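Local coordinates for protein Cyclase/dehydrase (Mycobacterium smegmatis str. MC2 155, PDB 5Z8O) that is of unknown function but, as a START-superfamily member of the polyketide cyclase/dehydrase and lipid-transport family, probably binds a hydrophobic ligand in its fold, at residues B[5-10]-B[102-107]; B[64-69]-B[78-83]; B[73-78]-B[90-95]; B[86-91]-B[110-115]. One frame throughout, in Å; residues are numbered along the deposited sequence.

Contact 1. Residues B[5-10]-B[102-107]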
loop_
_atom_site.group_PDB
_atom_site.type_symbol
_atom_site.label_atom_id
_atom_site.label_comp_id
_atom_site.label_asym_id
_atom_site.label_seq_id
_atom_site.Cartn_x
_atom_site.Cartn_y
_atom_site.Cartn_z
ATOM N N SER B 5 -7.683 -8.130 23.930
ATOM C CA SER B 5 -6.680 -9.176 24.029
ATOM C C SER B 5 -7.337 -10.541 23.940
ATOM O O SER B 5 -8.483 -10.730 24.360
ATOM C CB SER B 5 -5.887 -9.073 25.340
ATOM O OG SER B 5 -5.116 -7.885 25.375
ATOM N N LYS B 6 -6.585 -11.497 23.403
ATOM C CA LYS B 6 -7.035 -12.876 23.303
ATOM C C LYS B 6 -5.863 -13.810 23.555
ATOM O O LYS B 6 -4.790 -13.640 22.969
ATOM C CB LYS B 6 -7.646 -13.156 21.932
ATOM C CG LYS B 6 -7.804 -14.625 21.649
ATOM C CD LYS B 6 -9.121 -14.920 20.987
ATOM C CE LYS B 6 -9.465 -16.381 21.167
ATOM N NZ LYS B 6 -10.508 -16.570 22.210
ATOM N N THR B 7 -6.074 -14.795 24.422
ATOM C CA THR B 7 -5.108 -15.857 24.659
ATOM C C THR B 7 -5.739 -17.179 24.245
ATOM O O THR B 7 -6.885 -17.462 24.607
ATOM C CB THR B 7 -4.684 -15.902 26.129
ATOM O OG1 THR B 7 -4.207 -14.611 26.526
ATOM C CG2 THR B 7 -3.567 -16.903 26.322
ATOM N N VAL B 8 -4.998 -17.983 23.488
ATOM C CA VAL B 8 -5.488 -19.276 23.026
ATOM C C VAL B 8 -4.362 -20.299 23.128
ATOM O O VAL B 8 -3.203 -19.998 22.823
ATOM C CB VAL B 8 -6.040 -19.191 21.585
ATOM C CG1 VAL B 8 -4.986 -18.654 20.625
ATOM C CG2 VAL B 8 -6.553 -20.548 21.124
ATOM N N GLU B 9 -4.704 -21.500 23.584
ATOM C CA GLU B 9 -3.781 -22.626 23.578
ATOM C C GLU B 9 -3.898 -23.336 22.236
ATOM O O GLU B 9 -5.003 -23.686 21.809
ATOM C CB GLU B 9 -4.096 -23.592 24.721
ATOM C CG GLU B 9 -3.746 -23.062 26.099
ATOM C CD GLU B 9 -3.957 -24.089 27.200
ATOM O OE1 GLU B 9 -5.028 -24.062 27.847
ATOM O OE2 GLU B 9 -3.067 -24.933 27.406
ATOM N N VAL B 10 -2.763 -23.555 21.580
ATOM C CA VAL B 10 -2.730 -24.142 20.247
ATOM C C VAL B 10 -1.928 -25.434 20.292
ATOM O O VAL B 10 -0.879 -25.504 20.943
ATOM C CB VAL B 10 -2.133 -23.165 19.211
ATOM C CG1 VAL B 10 -2.222 -23.750 17.816
ATOM C CG2 VAL B 10 -2.844 -21.819 19.269
ATOM N N SER B 102 2.486 -28.151 22.704
ATOM C CA SER B 102 1.486 -27.096 22.616
ATOM C C SER B 102 2.104 -25.771 23.037
ATOM O O SER B 102 3.127 -25.730 23.727
ATOM C CB SER B 102 0.258 -27.405 23.483
ATOM O OG SER B 102 0.609 -27.503 24.853
ATOM N N THR B 103 1.474 -24.677 22.608
ATOM C CA THR B 103 1.989 -23.341 22.874
ATOM C C THR B 103 0.845 -22.378 23.161
ATOM O O THR B 103 -0.304 -22.597 22.766
ATOM C CB THR B 103 2.822 -22.807 21.702
ATOM O OG1 THR B 103 2.076 -22.922 20.484
ATOM C CG2 THR B 103 4.103 -23.588 21.577
ATOM N N LEU B 104 1.188 -21.297 23.854
ATOM C CA LEU B 104 0.252 -20.232 24.188
ATOM C C LEU B 104 0.467 -19.070 23.223
ATOM O O LEU B 104 1.588 -18.561 23.098
ATOM C CB LEU B 104 0.442 -19.787 25.639
ATOM C CG LEU B 104 -0.498 -18.726 26.215
ATOM C CD1 LEU B 104 -0.728 -18.975 27.693
ATOM C CD2 LEU B 104 0.053 -17.322 26.003
ATOM N N LEU B 105 -0.596 -18.671 22.527
ATOM C CA LEU B 105 -0.581 -17.491 21.672
ATOM C C LEU B 105 -1.302 -16.342 22.368
ATOM O O LEU B 105 -2.478 -16.467 22.727
ATOM C CB LEU B 105 -1.232 -17.777 20.321
ATOM C CG LEU B 105 -1.325 -16.536 19.428
ATOM C CD1 LEU B 105 0.049 -16.091 18.936
ATOM C CD2 LEU B 105 -2.269 -16.771 18.268
ATOM N N GLN B 106 -0.595 -15.232 22.562
ATOM C CA GLN B 106 -1.151 -14.027 23.163
ATOM C C GLN B 106 -1.228 -12.942 22.098
ATOM O O GLN B 106 -0.204 -12.569 21.517
ATOM C CB GLN B 106 -0.293 -13.560 24.340
ATOM C CG GLN B 106 -0.690 -12.204 24.895
ATOM C CD GLN B 106 -2.097 -12.204 25.439
ATOM O OE1 GLN B 106 -2.546 -13.194 26.015
ATOM N NE2 GLN B 106 -2.807 -11.097 25.253
ATOM N N VAL B 107 -2.434 -12.445 21.831
ATOM C CA VAL B 107 -2.651 -11.415 20.817
ATOM C C VAL B 107 -3.301 -10.211 21.483
ATOM O O VAL B 107 -4.353 -10.341 22.122
ATOM C CB VAL B 107 -3.512 -11.923 19.649
ATOM C CG1 VAL B 107 -3.480 -10.922 18.499
ATOM C CG2 VAL B 107 -3.024 -13.282 19.182
#

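Contact 2. Residues B[64-69]-B[78-83]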
loop_
_atom_site.group_PDB
_atom_site.type_symbol
_atom_site.label_atom_id
_atom_site.label_comp_id
_atom_site.label_asym_id
_atom_site.label_seq_id
_atom_site.Cartn_x
_atom_site.Cartn_y
_atom_site.Cartn_z
ATOM N N PHE B 64 -4.350 -2.057 3.637
ATOM C CA PHE B 64 -3.641 -1.631 4.833
ATOM C C PHE B 64 -2.142 -1.683 4.573
ATOM O O PHE B 64 -1.633 -2.689 4.065
ATOM C CB PHE B 64 -4.041 -2.525 6.002
ATOM C CG PHE B 64 -5.517 -2.517 6.256
ATOM C CD1 PHE B 64 -6.116 -1.472 6.939
ATOM C CD2 PHE B 64 -6.316 -3.534 5.759
ATOM C CE1 PHE B 64 -7.480 -1.457 7.148
ATOM C CE2 PHE B 64 -7.680 -3.524 5.964
ATOM C CZ PHE B 64 -8.264 -2.485 6.660
ATOM N N ILE B 65 -1.440 -0.609 4.927
ATOM C CA ILE B 65 0.016 -0.555 4.867
ATOM C C ILE B 65 0.542 -0.472 6.291
ATOM O O ILE B 65 0.289 0.511 6.998
ATOM C CB ILE B 65 0.508 0.637 4.034
ATOM C CG1 ILE B 65 -0.176 0.643 2.664
ATOM C CG2 ILE B 65 2.023 0.591 3.898
ATOM C CD1 ILE B 65 -0.632 2.009 2.230
ATOM N N THR B 66 1.284 -1.496 6.711
ATOM C CA THR B 66 1.640 -1.674 8.112
ATOM C C THR B 66 3.139 -1.891 8.255
ATOM O O THR B 66 3.759 -2.574 7.436
ATOM C CB THR B 66 0.892 -2.864 8.741
ATOM O OG1 THR B 66 1.594 -4.078 8.451
ATOM C CG2 THR B 66 -0.520 -2.968 8.191
ATOM N N ALA B 67 3.712 -1.307 9.303
ATOM C CA ALA B 67 5.092 -1.566 9.672
ATOM C C ALA B 67 5.157 -2.761 10.615
ATOM O O ALA B 67 4.257 -2.979 11.434
ATOM C CB ALA B 67 5.720 -0.339 10.336
ATOM N N VAL B 68 6.233 -3.534 10.494
ATOM C CA VAL B 68 6.432 -4.750 11.270
ATOM C C VAL B 68 7.655 -4.556 12.151
ATOM O O VAL B 68 8.698 -4.090 11.681
ATOM C CB VAL B 68 6.605 -5.987 10.366
ATOM C CG1 VAL B 68 6.707 -7.256 11.213
ATOM C CG2 VAL B 68 5.450 -6.094 9.378
ATOM N N TYR B 69 7.523 -4.918 13.420
ATOM C CA TYR B 69 8.611 -4.841 14.379
ATOM C C TYR B 69 8.744 -6.175 15.088
ATOM O O TYR B 69 7.810 -6.978 15.127
ATOM C CB TYR B 69 8.379 -3.731 15.413
ATOM C CG TYR B 69 8.154 -2.373 14.802
ATOM C CD1 TYR B 69 6.872 -1.938 14.480
ATOM C CD2 TYR B 69 9.220 -1.525 14.538
ATOM C CE1 TYR B 69 6.659 -0.696 13.917
ATOM C CE2 TYR B 69 9.020 -0.281 13.973
ATOM C CZ TYR B 69 7.737 0.129 13.666
ATOM O OH TYR B 69 7.530 1.366 13.103
ATOM N N THR B 78 2.858 -5.266 14.869
ATOM C CA THR B 78 2.542 -4.536 13.651
ATOM C C THR B 78 1.836 -3.231 13.993
ATOM O O THR B 78 1.041 -3.167 14.936
ATOM C CB THR B 78 1.665 -5.371 12.709
ATOM O OG1 THR B 78 0.430 -5.701 13.360
ATOM C CG2 THR B 78 2.387 -6.649 12.295
ATOM N N MET B 79 2.143 -2.191 13.221
ATOM C CA MET B 79 1.574 -0.864 13.417
ATOM C C MET B 79 1.123 -0.341 12.066
ATOM O O MET B 79 1.953 -0.134 11.175
ATOM C CB MET B 79 2.590 0.097 14.043
ATOM C CG MET B 79 3.094 -0.331 15.403
ATOM S SD MET B 79 4.274 0.840 16.099
ATOM C CE MET B 79 3.222 2.268 16.350
ATOM N N LEU B 80 -0.183 -0.135 11.915
ATOM C CA LEU B 80 -0.713 0.428 10.683
ATOM C C LEU B 80 -0.108 1.802 10.431
ATOM O O LEU B 80 -0.087 2.657 11.318
ATOM C CB LEU B 80 -2.236 0.530 10.761
ATOM C CG LEU B 80 -2.925 1.087 9.512
ATOM C CD1 LEU B 80 -2.788 0.112 8.352
ATOM C CD2 LEU B 80 -4.386 1.405 9.783
ATOM N N GLN B 81 0.410 2.000 9.222
ATOM C CA GLN B 81 0.903 3.308 8.815
ATOM C C GLN B 81 -0.180 4.109 8.109
ATOM O O GLN B 81 -0.319 5.313 8.349
ATOM C CB GLN B 81 2.123 3.154 7.905
ATOM C CG GLN B 81 3.330 2.550 8.603
ATOM C CD GLN B 81 4.420 2.163 7.637
ATOM O OE1 GLN B 81 4.151 1.599 6.578
ATOM N NE2 GLN B 81 5.666 2.452 7.998
ATOM N N GLN B 82 -0.939 3.460 7.228
ATOM C CA GLN B 82 -2.076 4.088 6.567
ATOM C C GLN B 82 -2.981 2.970 6.077
ATOM O O GLN B 82 -2.497 1.983 5.518
ATOM C CB GLN B 82 -1.632 4.987 5.400
ATOM C CG GLN B 82 -2.749 5.834 4.761
ATOM C CD GLN B 82 -3.742 5.037 3.925
ATOM O OE1 GLN B 82 -3.432 3.958 3.425
ATOM N NE2 GLN B 82 -4.954 5.565 3.789
ATOM N N GLY B 83 -4.278 3.109 6.313
ATOM C CA GLY B 83 -5.215 2.108 5.847
ATOM C C GLY B 83 -6.596 2.697 5.702
ATOM O O GLY B 83 -6.896 3.771 6.234
#

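Contact 3. Residues B[73-78]-B[90-95]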
loop_
_atom_site.group_PDB
_atom_site.type_symbol
_atom_site.label_atom_id
_atom_site.label_comp_id
_atom_site.label_asym_id
_atom_site.label_seq_id
_atom_site.Cartn_x
_atom_site.Cartn_y
_atom_site.Cartn_z
ATOM N N GLU B 73 12.263 -11.727 21.165
ATOM C CA GLU B 73 12.554 -12.908 20.353
ATOM C C GLU B 73 11.301 -13.713 20.032
ATOM O O GLU B 73 11.264 -14.422 19.021
ATOM C CB GLU B 73 13.576 -13.794 21.065
ATOM C CG GLU B 73 15.003 -13.597 20.584
ATOM C CD GLU B 73 15.848 -14.852 20.743
ATOM O OE1 GLU B 73 16.949 -14.761 21.332
ATOM O OE2 GLU B 73 15.406 -15.928 20.278
ATOM N N ASN B 74 10.269 -13.614 20.867
ATOM C CA ASN B 74 9.037 -14.370 20.684
ATOM C C ASN B 74 7.868 -13.491 20.259
ATOM O O ASN B 74 6.716 -13.934 20.330
ATOM C CB ASN B 74 8.682 -15.102 21.977
ATOM C CG ASN B 74 8.484 -14.151 23.143
ATOM O OD1 ASN B 74 9.098 -13.084 23.197
ATOM N ND2 ASN B 74 7.622 -14.531 24.081
ATOM N N GLN B 75 8.132 -12.263 19.824
ATOM C CA GLN B 75 7.092 -11.267 19.613
ATOM C C GLN B 75 7.133 -10.706 18.202
ATOM O O GLN B 75 8.208 -10.488 17.633
ATOM C CB GLN B 75 7.217 -10.105 20.604
ATOM C CG GLN B 75 6.448 -10.286 21.891
ATOM C CD GLN B 75 6.477 -9.040 22.753
ATOM O OE1 GLN B 75 6.314 -7.927 22.255
ATOM N NE2 GLN B 75 6.671 -9.223 24.052
ATOM N N ILE B 76 5.946 -10.464 17.653
ATOM C CA ILE B 76 5.773 -9.731 16.406
ATOM C C ILE B 76 4.763 -8.632 16.694
ATOM O O ILE B 76 3.699 -8.893 17.263
ATOM C CB ILE B 76 5.291 -10.634 15.254
ATOM C CG1 ILE B 76 6.215 -11.844 15.092
ATOM C CG2 ILE B 76 5.208 -9.845 13.952
ATOM C CD1 ILE B 76 5.837 -12.754 13.940
ATOM N N PHE B 77 5.097 -7.408 16.298
ATOM C CA PHE B 77 4.281 -6.234 16.576
ATOM C C PHE B 77 4.108 -5.449 15.288
ATOM O O PHE B 77 5.097 -5.019 14.685
ATOM C CB PHE B 77 4.935 -5.386 17.672
ATOM C CG PHE B 77 4.130 -4.196 18.101
ATOM C CD1 PHE B 77 2.938 -4.353 18.786
ATOM C CD2 PHE B 77 4.610 -2.915 17.890
ATOM C CE1 PHE B 77 2.211 -3.254 19.203
ATOM C CE2 PHE B 77 3.893 -1.813 18.315
ATOM C CZ PHE B 77 2.692 -1.982 18.968
ATOM N N THR B 78 2.858 -5.266 14.869
ATOM C CA THR B 78 2.542 -4.536 13.651
ATOM C C THR B 78 1.836 -3.231 13.993
ATOM O O THR B 78 1.041 -3.167 14.936
ATOM C CB THR B 78 1.665 -5.371 12.709
ATOM O OG1 THR B 78 0.430 -5.701 13.360
ATOM C CG2 THR B 78 2.387 -6.649 12.295
ATOM N N GLU B 90 -2.649 -1.394 16.095
ATOM C CA GLU B 90 -1.428 -1.952 16.656
ATOM C C GLU B 90 -1.734 -3.343 17.191
ATOM O O GLU B 90 -2.602 -3.499 18.057
ATOM C CB GLU B 90 -0.881 -1.044 17.755
ATOM C CG GLU B 90 -0.475 0.331 17.243
ATOM C CD GLU B 90 0.044 1.231 18.346
ATOM O OE1 GLU B 90 0.070 0.782 19.510
ATOM O OE2 GLU B 90 0.399 2.392 18.050
ATOM N N GLN B 91 -1.047 -4.352 16.654
ATOM C CA GLN B 91 -1.314 -5.745 16.993
ATOM C C GLN B 91 -0.018 -6.437 17.389
ATOM O O GLN B 91 0.976 -6.365 16.660
ATOM C CB GLN B 91 -1.974 -6.481 15.824
ATOM C CG GLN B 91 -2.380 -7.905 16.161
ATOM C CD GLN B 91 -3.361 -8.482 15.167
ATOM O OE1 GLN B 91 -4.484 -8.834 15.523
ATOM N NE2 GLN B 91 -2.939 -8.591 13.912
ATOM N N ARG B 92 -0.025 -7.099 18.546
ATOM C CA ARG B 92 1.151 -7.781 19.071
ATOM C C ARG B 92 0.857 -9.265 19.236
ATOM O O ARG B 92 -0.128 -9.635 19.883
ATOM C CB ARG B 92 1.578 -7.165 20.410
ATOM C CG ARG B 92 2.861 -7.723 20.988
ATOM C CD ARG B 92 3.135 -7.124 22.361
ATOM N NE ARG B 92 3.078 -5.665 22.316
ATOM C CZ ARG B 92 4.121 -4.875 22.077
ATOM N NH1 ARG B 92 5.320 -5.399 21.859
ATOM N NH2 ARG B 92 3.964 -3.559 22.055
ATOM N N PHE B 93 1.700 -10.111 18.640
ATOM C CA PHE B 93 1.656 -11.558 18.833
ATOM C C PHE B 93 2.805 -11.988 19.733
ATOM O O PHE B 93 3.958 -11.638 19.472
ATOM C CB PHE B 93 1.755 -12.315 17.506
ATOM C CG PHE B 93 0.663 -12.002 16.532
ATOM C CD1 PHE B 93 0.822 -11.004 15.585
ATOM C CD2 PHE B 93 -0.519 -12.725 16.546
ATOM C CE1 PHE B 93 -0.182 -10.725 14.678
ATOM C CE2 PHE B 93 -1.526 -12.450 15.643
ATOM C CZ PHE B 93 -1.357 -11.450 14.707
ATOM N N SER B 94 2.493 -12.758 20.777
ATOM C CA SER B 94 3.495 -13.330 21.674
ATOM C C SER B 94 3.314 -14.843 21.727
ATOM O O SER B 94 2.213 -15.327 22.016
ATOM C CB SER B 94 3.392 -12.719 23.071
ATOM O OG SER B 94 3.630 -11.322 23.023
ATOM N N ILE B 95 4.379 -15.581 21.417
ATOM C CA ILE B 95 4.350 -17.039 21.309
ATOM C C ILE B 95 5.176 -17.639 22.443
ATOM O O ILE B 95 6.402 -17.475 22.481
ATOM C CB ILE B 95 4.863 -17.501 19.938
ATOM C CG1 ILE B 95 3.894 -17.044 18.848
ATOM C CG2 ILE B 95 5.039 -19.014 19.911
ATOM C CD1 ILE B 95 4.497 -17.009 17.463
#

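Contact 4. Residues B[86-91]-B[110-115]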
loop_
_atom_site.group_PDB
_atom_site.type_symbol
_atom_site.label_atom_id
_atom_site.label_comp_id
_atom_site.label_asym_id
_atom_site.label_seq_id
_atom_site.Cartn_x
_atom_site.Cartn_y
_atom_site.Cartn_z
ATOM N N PHE B 86 -9.264 2.937 9.213
ATOM C CA PHE B 86 -8.569 2.971 10.493
ATOM C C PHE B 86 -7.543 4.093 10.531
ATOM O O PHE B 86 -6.825 4.327 9.554
ATOM C CB PHE B 86 -7.874 1.632 10.780
ATOM C CG PHE B 86 -8.822 0.484 10.967
ATOM C CD1 PHE B 86 -9.341 -0.192 9.877
ATOM C CD2 PHE B 86 -9.194 0.079 12.239
ATOM C CE1 PHE B 86 -10.215 -1.247 10.051
ATOM C CE2 PHE B 86 -10.066 -0.976 12.420
ATOM C CZ PHE B 86 -10.578 -1.640 11.324
ATOM N N THR B 87 -7.483 4.789 11.669
ATOM C CA THR B 87 -6.381 5.698 11.955
ATOM C C THR B 87 -5.265 5.034 12.748
ATOM O O THR B 87 -4.120 5.497 12.692
ATOM C CB THR B 87 -6.876 6.921 12.734
ATOM O OG1 THR B 87 -7.540 6.489 13.925
ATOM C CG2 THR B 87 -7.842 7.737 11.897
ATOM N N LYS B 88 -5.571 3.965 13.480
ATOM C CA LYS B 88 -4.587 3.249 14.279
ATOM C C LYS B 88 -4.952 1.774 14.279
ATOM O O LYS B 88 -6.132 1.423 14.370
ATOM C CB LYS B 88 -4.536 3.785 15.719
ATOM C CG LYS B 88 -3.666 2.978 16.681
ATOM C CD LYS B 88 -3.623 3.628 18.065
ATOM C CE LYS B 88 -3.225 2.634 19.134
ATOM N NZ LYS B 88 -2.734 3.295 20.381
ATOM N N GLN B 89 -3.940 0.917 14.153
ATOM C CA GLN B 89 -4.122 -0.514 14.380
ATOM C C GLN B 89 -2.778 -1.086 14.808
ATOM O O GLN B 89 -1.864 -1.214 13.987
ATOM C CB GLN B 89 -4.659 -1.222 13.141
ATOM C CG GLN B 89 -4.990 -2.685 13.383
ATOM C CD GLN B 89 -3.939 -3.612 12.830
ATOM O OE1 GLN B 89 -3.177 -3.236 11.939
ATOM N NE2 GLN B 89 -3.878 -4.827 13.362
ATOM N N GLU B 90 -2.649 -1.394 16.095
ATOM C CA GLU B 90 -1.428 -1.952 16.656
ATOM C C GLU B 90 -1.734 -3.343 17.191
ATOM O O GLU B 90 -2.602 -3.499 18.057
ATOM C CB GLU B 90 -0.881 -1.044 17.755
ATOM C CG GLU B 90 -0.475 0.331 17.243
ATOM C CD GLU B 90 0.044 1.231 18.346
ATOM O OE1 GLU B 90 0.070 0.782 19.510
ATOM O OE2 GLU B 90 0.399 2.392 18.050
ATOM N N GLN B 91 -1.047 -4.352 16.654
ATOM C CA GLN B 91 -1.314 -5.745 16.993
ATOM C C GLN B 91 -0.018 -6.437 17.389
ATOM O O GLN B 91 0.976 -6.365 16.660
ATOM C CB GLN B 91 -1.974 -6.481 15.824
ATOM C CG GLN B 91 -2.380 -7.905 16.161
ATOM C CD GLN B 91 -3.361 -8.482 15.167
ATOM O OE1 GLN B 91 -4.484 -8.834 15.523
ATOM N NE2 GLN B 91 -2.939 -8.591 13.912
ATOM N N ASP B 110 -5.103 -3.088 19.342
ATOM C CA ASP B 110 -5.456 -1.735 19.759
ATOM C C ASP B 110 -5.760 -0.936 18.499
ATOM O O ASP B 110 -4.845 -0.621 17.730
ATOM C CB ASP B 110 -4.325 -1.098 20.568
ATOM C CG ASP B 110 -4.755 0.171 21.271
ATOM O OD1 ASP B 110 -5.975 0.412 21.368
ATOM O OD2 ASP B 110 -3.871 0.918 21.738
ATOM N N VAL B 111 -7.037 -0.617 18.274
ATOM C CA VAL B 111 -7.461 0.004 17.027
ATOM C C VAL B 111 -8.185 1.320 17.298
ATOM O O VAL B 111 -8.765 1.546 18.363
ATOM C CB VAL B 111 -8.355 -0.932 16.184
ATOM C CG1 VAL B 111 -7.638 -2.232 15.893
ATOM C CG2 VAL B 111 -9.663 -1.205 16.897
ATOM N N GLU B 112 -8.149 2.184 16.283
ATOM C CA GLU B 112 -8.881 3.443 16.212
ATOM C C GLU B 112 -9.529 3.460 14.835
ATOM O O GLU B 112 -8.856 3.175 13.840
ATOM C CB GLU B 112 -7.940 4.659 16.310
ATOM C CG GLU B 112 -7.351 5.125 17.654
ATOM C CD GLU B 112 -8.312 5.146 18.812
ATOM O OE1 GLU B 112 -7.906 4.756 19.925
ATOM O OE2 GLU B 112 -9.468 5.569 18.617
ATOM N N VAL B 113 -10.812 3.800 14.757
ATOM C CA VAL B 113 -11.492 3.849 13.467
ATOM C C VAL B 113 -11.706 5.308 13.094
ATOM O O VAL B 113 -11.810 6.183 13.961
ATOM C CB VAL B 113 -12.823 3.067 13.457
ATOM C CG1 VAL B 113 -12.565 1.575 13.631
ATOM C CG2 VAL B 113 -13.752 3.580 14.536
ATOM N N LYS B 114 -11.790 5.569 11.785
ATOM C CA LYS B 114 -11.906 6.948 11.313
ATOM C C LYS B 114 -13.260 7.546 11.665
ATOM O O LYS B 114 -13.336 8.672 12.169
ATOM C CB LYS B 114 -11.662 7.030 9.805
ATOM C CG LYS B 114 -10.215 6.795 9.405
ATOM C CD LYS B 114 -10.058 6.686 7.897
ATOM C CE LYS B 114 -8.592 6.529 7.512
ATOM N NZ LYS B 114 -8.358 6.732 6.057
ATOM N N LEU B 115 -14.340 6.815 11.411
ATOM C CA LEU B 115 -15.656 7.322 11.755
ATOM C C LEU B 115 -15.836 7.345 13.271
ATOM O O LEU B 115 -15.219 6.555 13.992
ATOM C CB LEU B 115 -16.751 6.477 11.111
ATOM C CG LEU B 115 -16.649 6.311 9.596
ATOM C CD1 LEU B 115 -17.317 5.028 9.154
ATOM C CD2 LEU B 115 -17.281 7.519 8.917
#

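Contact 1. Residues B[5-10]-B[102-107]
K6, V8 and V10 face V107, L105 and T103 in three hydrogen-bonded pairs, each closed by two backbone bonds. The strands run antiparallel, their axes at 161°, and the six N-to-O lengths are even, K6 N lying 2.8 Å from V107 O. In the non-hydrogen-bonded pairs between them CA-H...O contacts add to the seam, T7 CA approaching L105 O to 3.3 Å.

Apolar contact occurs on both faces. V8 CG1, placed between the backbone N and carbonyl carbon (chi1 57°), comes within 3.9 Å of L105 CB, and these two side chains lie alongside, pointing the same way. On the other face T7 CG2 nestles against the fork of L104, 3.6 Å from its CG and nearly as close to both methyls.

Polar ends look mainly beyond the pairing. Q106 bends at its chi2 of 62°; its NE2 lies 3.7 Å from S5 CB and is bonded to D108 OD2, which also receives the bond of S5 OG. The approach of T7 OG1 to Q106 OE1 is implausibly short and therefore doubtful.

K6, V10, L105 and V107 pack on helix 119-144, where K6 NZ makes a salt bridge with E131; helix 14-22 meets V10 through I17, and strand 86-97 continues the sheet beyond 103-107, bonding to L104 and Q106.

Contact 2. Residues B[64-69]-B[78-83]
L80 CD1 lies at the edge of the F64 ring, near its plane, and also 3.7 Å from F64 CB; CD1 of the same ring has the CA of G83, a residue without a side chain, 3.8 Å away. At the far end the Y69 ring makes a Met-aromatic contact. M79 SD is 4.6 Å from the ring centroid and 52° off its normal, touching CE1 of Y69 most closely at 3.6 Å, and the two side chains cross at about a right angle. L80 CG stands anti to the backbone N (chi1 -179°), and the next torsion (chi2 68°) sets CD1 among F64 CB, I65 O and T66 CG2.

A67 and M79 exchange two backbone hydrogen bonds in regular fashion, but at I65 the register slips by one. Its O is gripped twice in the carbonyl plane, by Q81 N at 2.7 Å and by Q82 N at 3.2 Å, while I65 N returns a bond to Q82 O. The extended side chain of Q81 reaches across the first strand at about a right angle to I65, NE2 lying 3.6 Å from A67 CB, with OE1 bonded to Q50. Q82 OE1 sits 3.6 Å from I65 CD1 and is bonded to R52 of the second subunit, whose own I65 packs on this I65.

Two residues opposite one make this a classic beta bulge, here set where strand 75-83 turns a corner in a beta hairpin with strand 60-69, within the curved antiparallel sheet of the Bet v 1-like, START-type fold.

Contact 3. Residues B[73-78]-B[90-95]
Q75, I76, F77 and T78 run antiparallel to S94, F93, R92 and Q91, the short axes at 172°, with two backbone hydrogen bonds each for I76-F93 and T78-Q91 and one from I95 N to N74 O. On one face of this pairing R92 and F77 carry most of the side-chain contact. The guanidinium of R92 lies flat on the F77 ring, planes 18° apart and CZ 4.0 Å from the ring centroid, an off-centre cation-pi stack. NH2 stands 3.3 Å above the ring plane, displaced toward the rim, whereas F77 CD1 is over the centre of the guanidinium. R92 runs extended through chi1 and chi2, and the turn at chi3 (-52°) sets NE so that the guanidinium can lie back over the ring.

Such pairing joins strand 75-83 to strand 86-97, consecutive strands of a beta hairpin in the middle of the antiparallel sheet that, in START-type proteins, curves around a long C-terminal helix. Here I76 and F93 turn to the inner face, with I76 CB 4.5 Å from F93 CD1; F93 continues onto L133 of helix 119-144 and V21 of helix 14-22.

Back on the R92 face, NH1 donates to Q75 OE1 at 2.7 Å, the acceptor lying at the guanidinium edge and the amide standing nearly perpendicular to it. Bond and stack together restrict rotation of the cation. Q75 CG also comes to 3.2 Å from S94 OG. E90 OE1 meets the edge of the F77 ring, 3.8 Å from CZ. T78 OG1 lies beside Q91, 3.5 Å from its CB, and adds a weak bond to Q91 O.

Contact 4. Residues B[86-91]-B[110-115]
D110 opens the pairing with two backbone hydrogen bonds to E90 and a salt bridge to K88. The lysine chain, extended along its whole length, brings NZ to 3.0 Å from D110 OD2, which it meets from above the carboxylate plane. E90 OE1 stands 4.5 Å from D110 OD2, and K88 NZ, in a long, weak ion pair with E90 OE1 as well, would be expected to offset part of the repulsion between the two acids.

V111 turns to the opposite face. With CG1 anti to the carbonyl carbon (chi1 -57°), that methyl lies 3.7 Å from Q89 CG, while V111 CB comes to the edge of the F86 ring.

E112 N donates to K88 O at 2.9 Å, from above the carbonyl plane. Its own O is approached by T87 N at 3.0 Å and, weakly, by K88 N at 3.4 Å: two residues facing one, a classic beta bulge at the corner of the first strand. T87 OG1 also lies close to E112 CB.

V113 CG1 then touches F86 CE2 at 3.8 Å, so two valines, V111 and V113, bear on the same ring. Finally K114 leaves the strand, its CG 3.6 Å from T87 CG2 and its CE beside F86 O; NZ goes on to a weak bond with G83 O.

Helix 119-144 covers the apolar face, V122 meeting both valines and A126 meeting V111, while L80 of strand 75-83 packs on F86 and Q89 from the next strand of the sheet.

Overall arrangement
All four contacts are seams of one seven-stranded antiparallel sheet, in which the five strands taking part run in the order 4-10, 103-113, 86-97, 75-83, 60-69. Contact 1 joins the chain's first strand to its last; contacts 2 and 3 are nested in the loop it closes, and contact 4 crosses it, their segments alternating. Contacts 2, 3 and 4 pair strands consecutive in sequence. Contacts 2 and 3 share T78, contacts 3 and 4 share E90 and Q91, and S94 N bonds to Q106 O between contacts 3 and 1. Centres of contacts 1 and 2 lie about 22 Å apart, on opposite sides of the chain's centre. The seams thus build the curved sheet around helix 119-144, consistent with a START-type ligand-binding fold.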